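Local coordinates for D-isomer specific 2-hydroxyacid dehydrogenase family protein (Desulfovibrio vulgaris, PDB 5TX7), which catalyses the NAD-dependent interconversion of D-2-hydroxyacids and 2-oxoacids, at the interface of chains A and B. Coordinates in Å, arbitrary orientation; residue numbers count along the deposited sequence, not the author numbering. Chains: chain A/B, D-isomer specific 2-hydroxyacid dehydrogenase family protein.

Contact 1 and contact 2 lie about 28 Å apart, measured between the centres of their C-alpha atoms, in one two-fold symmetric interface. Both use the segment around Trp139 of one chain against the segment beginning at His286 of the other: A:Trp139 meets B:Leu287 in contact 1, and B:Trp139 meets A:Ala290 in contact 2. Symmetry therefore sets a twin of contact 2 beside contact 1. Leu287 follows His286, the catalytic histidine of this family, which places the subunit boundary next to the active sites. The two chains probably form the working dimer, with each helping to shape the other's active-site surroundings.

Contact 1: the interface of chains A and B. Residues chain A 116, 118, 121, 138-139, 143; chain B 106, 287.
A leucine-centred packing contact joins the two identical chains, B:Leu287 fitting among A:His121, A:Phe138, A:Trp139 and A:Gln143, and probably helps to hold together the dimer typical of the family. One methyl, CD2 of B:Leu287, sits over the middle of the A:His121 ring in a CH-pi contact, 3.8 Å from ring atom CD2. The same methyl touches CB of A:Trp139 at 3.9 Å and faces the backbone O of A:Phe138. The other methyl, CD1, packs on the amide of A:Gln143, 3.7 Å from its carbon CD; the two side chains meet nearly at a right angle. With CG placed between its backbone N and carbonyl carbon (chi1 57°), B:Leu287 spreads both methyls over chain A. A:Gln143 is held from both ends of its amide. NE2 gives a nearly straight hydrogen bond to the backbone O of A:Arg116 (2.9 Å), and OE1 accepts from NE of A:Arg116 at 2.8 Å. OE1 lies in the guanidinium plane, but NE approaches from well above the carbonyl plane of the amide, away from a lone pair. The pair fixes the arginine beside B:His106, whose ND1 is 3.5 Å from NH2, with the flat groups inclined by 35°. Next to ND1 in the imidazole, CE1 of B:His106 meets methyl CG2 of A:Thr118 at 3.7 Å. This braced surface probably steadies the B:Leu287 segment, and with it the neighbouring catalytic histidine.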
# COMPACT_ATOMS: atom_id res chain seq x y z
N ARG A 116 -1.72 8.25 2.87
CA ARG A 116 -0.44 8.53 3.57
C ARG A 116 0.54 9.37 2.75
O ARG A 116 1.38 10.06 3.33
CB ARG A 116 0.23 7.21 3.94
CG ARG A 116 -0.69 6.16 4.56
CD ARG A 116 -1.37 6.67 5.82
NE ARG A 116 -0.42 6.83 6.93
CZ ARG A 116 -0.41 6.13 8.07
NH1 ARG A 116 -1.30 5.17 8.32
NH2 ARG A 116 0.53 6.41 8.97
N THR A 118 3.18 8.50 0.93
CA THR A 118 4.55 8.12 1.35
C THR A 118 5.58 8.67 0.42
O THR A 118 6.61 9.16 0.86
CB THR A 118 4.78 6.62 1.45
OG1 THR A 118 4.45 6.01 0.21
CG2 THR A 118 3.95 6.03 2.59
N HIS A 121 6.24 12.47 0.92
CA HIS A 121 7.11 12.72 2.08
C HIS A 121 8.56 12.27 1.89
O HIS A 121 9.48 12.89 2.44
CB HIS A 121 6.53 12.09 3.34
CG HIS A 121 5.26 12.73 3.77
ND1 HIS A 121 4.03 12.24 3.40
CD2 HIS A 121 5.02 13.84 4.51
CE1 HIS A 121 3.09 13.00 3.90
NE2 HIS A 121 3.66 13.98 4.58
N PHE A 138 7.25 15.44 10.79
CA PHE A 138 6.34 16.36 10.10
C PHE A 138 5.46 15.60 9.10
O PHE A 138 5.73 14.43 8.79
CB PHE A 138 7.12 17.48 9.38
CG PHE A 138 7.79 17.03 8.11
CD1 PHE A 138 9.04 16.42 8.14
CD2 PHE A 138 7.15 17.20 6.88
CE1 PHE A 138 9.64 15.97 6.98
CE2 PHE A 138 7.74 16.74 5.72
CZ PHE A 138 8.99 16.14 5.76
N TRP A 139 4.44 16.28 8.58
CA TRP A 139 3.64 15.77 7.47
C TRP A 139 3.02 16.95 6.74
O TRP A 139 2.46 17.85 7.36
CB TRP A 139 2.60 14.72 7.92
CG TRP A 139 1.64 15.13 9.01
CD1 TRP A 139 0.43 15.76 8.87
CD2 TRP A 139 1.81 14.90 10.42
NE1 TRP A 139 -0.15 15.96 10.10
CE2 TRP A 139 0.67 15.44 11.07
CE3 TRP A 139 2.81 14.30 11.19
CZ2 TRP A 139 0.52 15.40 12.46
CZ3 TRP A 139 2.67 14.27 12.57
CH2 TRP A 139 1.52 14.81 13.18
N GLN A 143 -2.25 12.24 7.65
CA GLN A 143 -2.16 10.78 7.58
C GLN A 143 -3.51 10.19 7.92
O GLN A 143 -4.04 10.49 8.99
CB GLN A 143 -1.08 10.28 8.54
CG GLN A 143 0.33 10.76 8.21
CD GLN A 143 0.77 10.30 6.83
OE1 GLN A 143 1.19 9.15 6.63
NE2 GLN A 143 0.64 11.19 5.86
N HIS B 106 0.81 1.80 7.82
CA HIS B 106 1.99 2.47 7.24
C HIS B 106 3.03 1.48 6.69
O HIS B 106 3.68 1.76 5.68
CB HIS B 106 2.63 3.45 8.23
CG HIS B 106 3.53 4.44 7.57
ND1 HIS B 106 3.06 5.40 6.71
CD2 HIS B 106 4.88 4.60 7.62
CE1 HIS B 106 4.07 6.12 6.26
NE2 HIS B 106 5.19 5.66 6.80
N LEU B 287 6.38 9.37 10.97
CA LEU B 287 4.97 9.74 11.01
C LEU B 287 4.04 8.53 10.93
O LEU B 287 2.83 8.70 10.71
CB LEU B 287 4.67 10.74 9.86
CG LEU B 287 4.98 10.32 8.40
CD1 LEU B 287 4.15 9.14 7.93
CD2 LEU B 287 4.74 11.45 7.43

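Contact 2: the interface of chains A and B. Residues chain A 11, 286, 289-290, 295; chain B 136-137, 139.
CG of A:His286 stands anti to its backbone N (chi1 -158°), while CG of B:Trp136 lies between N and the carbonyl carbon (chi1 60°); these turns bring the indole's benzene edge onto the imidazole face. The planes meet edge-to-face at 83°, with CZ3 of B:Trp136 over the centre of the A:His286 ring and 3.9 Å from its CG. The neighbouring edge atom, CH2, packs 3.4 Å from CZ2 of A:Trp289, which approaches from the opposite direction. NE1 of A:Trp289 donates to the backbone O of A:His286 at 2.9 Å, fixing the indole's rotation, while the methyl CB of A:Ala290 covers one of its faces. At its other end, B:Trp136 reaches chain A through water: NE1 and the hydroxyl OG1 of A:Thr11 each lie 2.8 Å from water 1. SG of B:Cys137 sits above the rim of the B:Trp136 ring and at the edge of A:Trp289, 3.9 Å from CZ2. B:Trp139 inserts the rim of its six-membered ring, where CZ3 touches CB of A:Ala290 at 3.6 Å and CH2 faces the backbone O of A:Thr11 in the ring plane. Its CZ2 lies over the rim of the A:Arg295 guanidinium, whose NE donates a nearly straight hydrogen bond to the backbone O of A:Ala290 (2.9 Å). A:His286 is the family's catalytic acid-base histidine, so B:Trp136 probably backs its ring and helps form the active site across the dimer.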
# COMPACT_ATOMS: atom_id res chain seq x y z
N THR A 11 5.33 -6.20 -23.35
CA THR A 11 4.57 -5.95 -22.12
C THR A 11 4.34 -7.22 -21.26
O THR A 11 4.38 -7.14 -20.04
CB THR A 11 3.19 -5.27 -22.39
OG1 THR A 11 2.43 -6.05 -23.30
CG2 THR A 11 3.37 -3.86 -22.99
N HIS A 286 -2.20 2.18 -16.84
CA HIS A 286 -2.80 0.90 -17.17
C HIS A 286 -1.88 -0.28 -16.88
O HIS A 286 -1.62 -1.11 -17.75
CB HIS A 286 -3.26 0.92 -18.63
CG HIS A 286 -4.33 -0.07 -18.94
ND1 HIS A 286 -5.09 0.01 -20.09
CD2 HIS A 286 -4.76 -1.17 -18.27
CE1 HIS A 286 -5.94 -1.00 -20.12
NE2 HIS A 286 -5.78 -1.72 -19.02
N TRP A 289 -2.76 -4.75 -13.79
CA TRP A 289 -2.64 -6.18 -14.19
C TRP A 289 -1.24 -6.77 -14.20
O TRP A 289 -1.09 -7.98 -14.38
CB TRP A 289 -3.17 -6.34 -15.63
CG TRP A 289 -2.30 -5.61 -16.65
CD1 TRP A 289 -2.34 -4.28 -16.95
CD2 TRP A 289 -1.23 -6.17 -17.43
NE1 TRP A 289 -1.38 -3.98 -17.88
CE2 TRP A 289 -0.68 -5.11 -18.19
CE3 TRP A 289 -0.69 -7.45 -17.57
CZ2 TRP A 289 0.37 -5.30 -19.10
CZ3 TRP A 289 0.37 -7.65 -18.46
CH2 TRP A 289 0.90 -6.57 -19.21
N ALA A 290 -0.23 -5.93 -14.05
CA ALA A 290 1.11 -6.22 -14.59
C ALA A 290 2.19 -6.63 -13.59
O ALA A 290 3.38 -6.44 -13.89
CB ALA A 290 1.58 -5.03 -15.38
N ARG A 295 2.05 -11.85 -14.72
CA ARG A 295 2.58 -12.09 -16.04
C ARG A 295 3.15 -13.51 -16.17
O ARG A 295 2.97 -14.18 -17.18
CB ARG A 295 3.58 -10.99 -16.43
CG ARG A 295 2.86 -9.66 -16.65
CD ARG A 295 3.74 -8.47 -17.01
NE ARG A 295 4.66 -8.06 -15.95
CZ ARG A 295 5.96 -8.37 -15.86
NH1 ARG A 295 6.57 -9.15 -16.75
NH2 ARG A 295 6.68 -7.89 -14.85
N TRP B 136 0.94 0.69 -25.37
CA TRP B 136 -0.32 1.06 -24.65
C TRP B 136 -0.23 1.28 -23.12
O TRP B 136 -1.03 1.99 -22.53
CB TRP B 136 -1.42 0.02 -24.95
CG TRP B 136 -1.08 -1.40 -24.53
CD1 TRP B 136 -0.32 -2.30 -25.23
CD2 TRP B 136 -1.49 -2.07 -23.34
NE1 TRP B 136 -0.21 -3.47 -24.54
CE2 TRP B 136 -0.92 -3.37 -23.38
CE3 TRP B 136 -2.28 -1.71 -22.24
CZ2 TRP B 136 -1.13 -4.32 -22.37
CZ3 TRP B 136 -2.49 -2.67 -21.22
CH2 TRP B 136 -1.91 -3.96 -21.30
N CYS B 137 0.73 0.63 -22.49
CA CYS B 137 1.05 0.85 -21.09
C CYS B 137 2.56 0.90 -20.92
O CYS B 137 3.30 0.65 -21.87
CB CYS B 137 0.49 -0.28 -20.24
SG CYS B 137 1.22 -1.87 -20.64
N TRP B 139 5.88 0.80 -17.48
CA TRP B 139 6.33 0.89 -16.11
C TRP B 139 7.85 1.11 -16.09
O TRP B 139 8.59 0.42 -16.79
CB TRP B 139 5.89 -0.31 -15.26
CG TRP B 139 6.28 -1.69 -15.76
CD1 TRP B 139 7.45 -2.36 -15.52
CD2 TRP B 139 5.47 -2.55 -16.56
NE1 TRP B 139 7.42 -3.60 -16.15
CE2 TRP B 139 6.22 -3.74 -16.78
CE3 TRP B 139 4.19 -2.44 -17.10
CZ2 TRP B 139 5.71 -4.81 -17.52
CZ3 TRP B 139 3.69 -3.51 -17.85
CH2 TRP B 139 4.46 -4.68 -18.05
O HOH W 1 1.65 -5.14 -25.78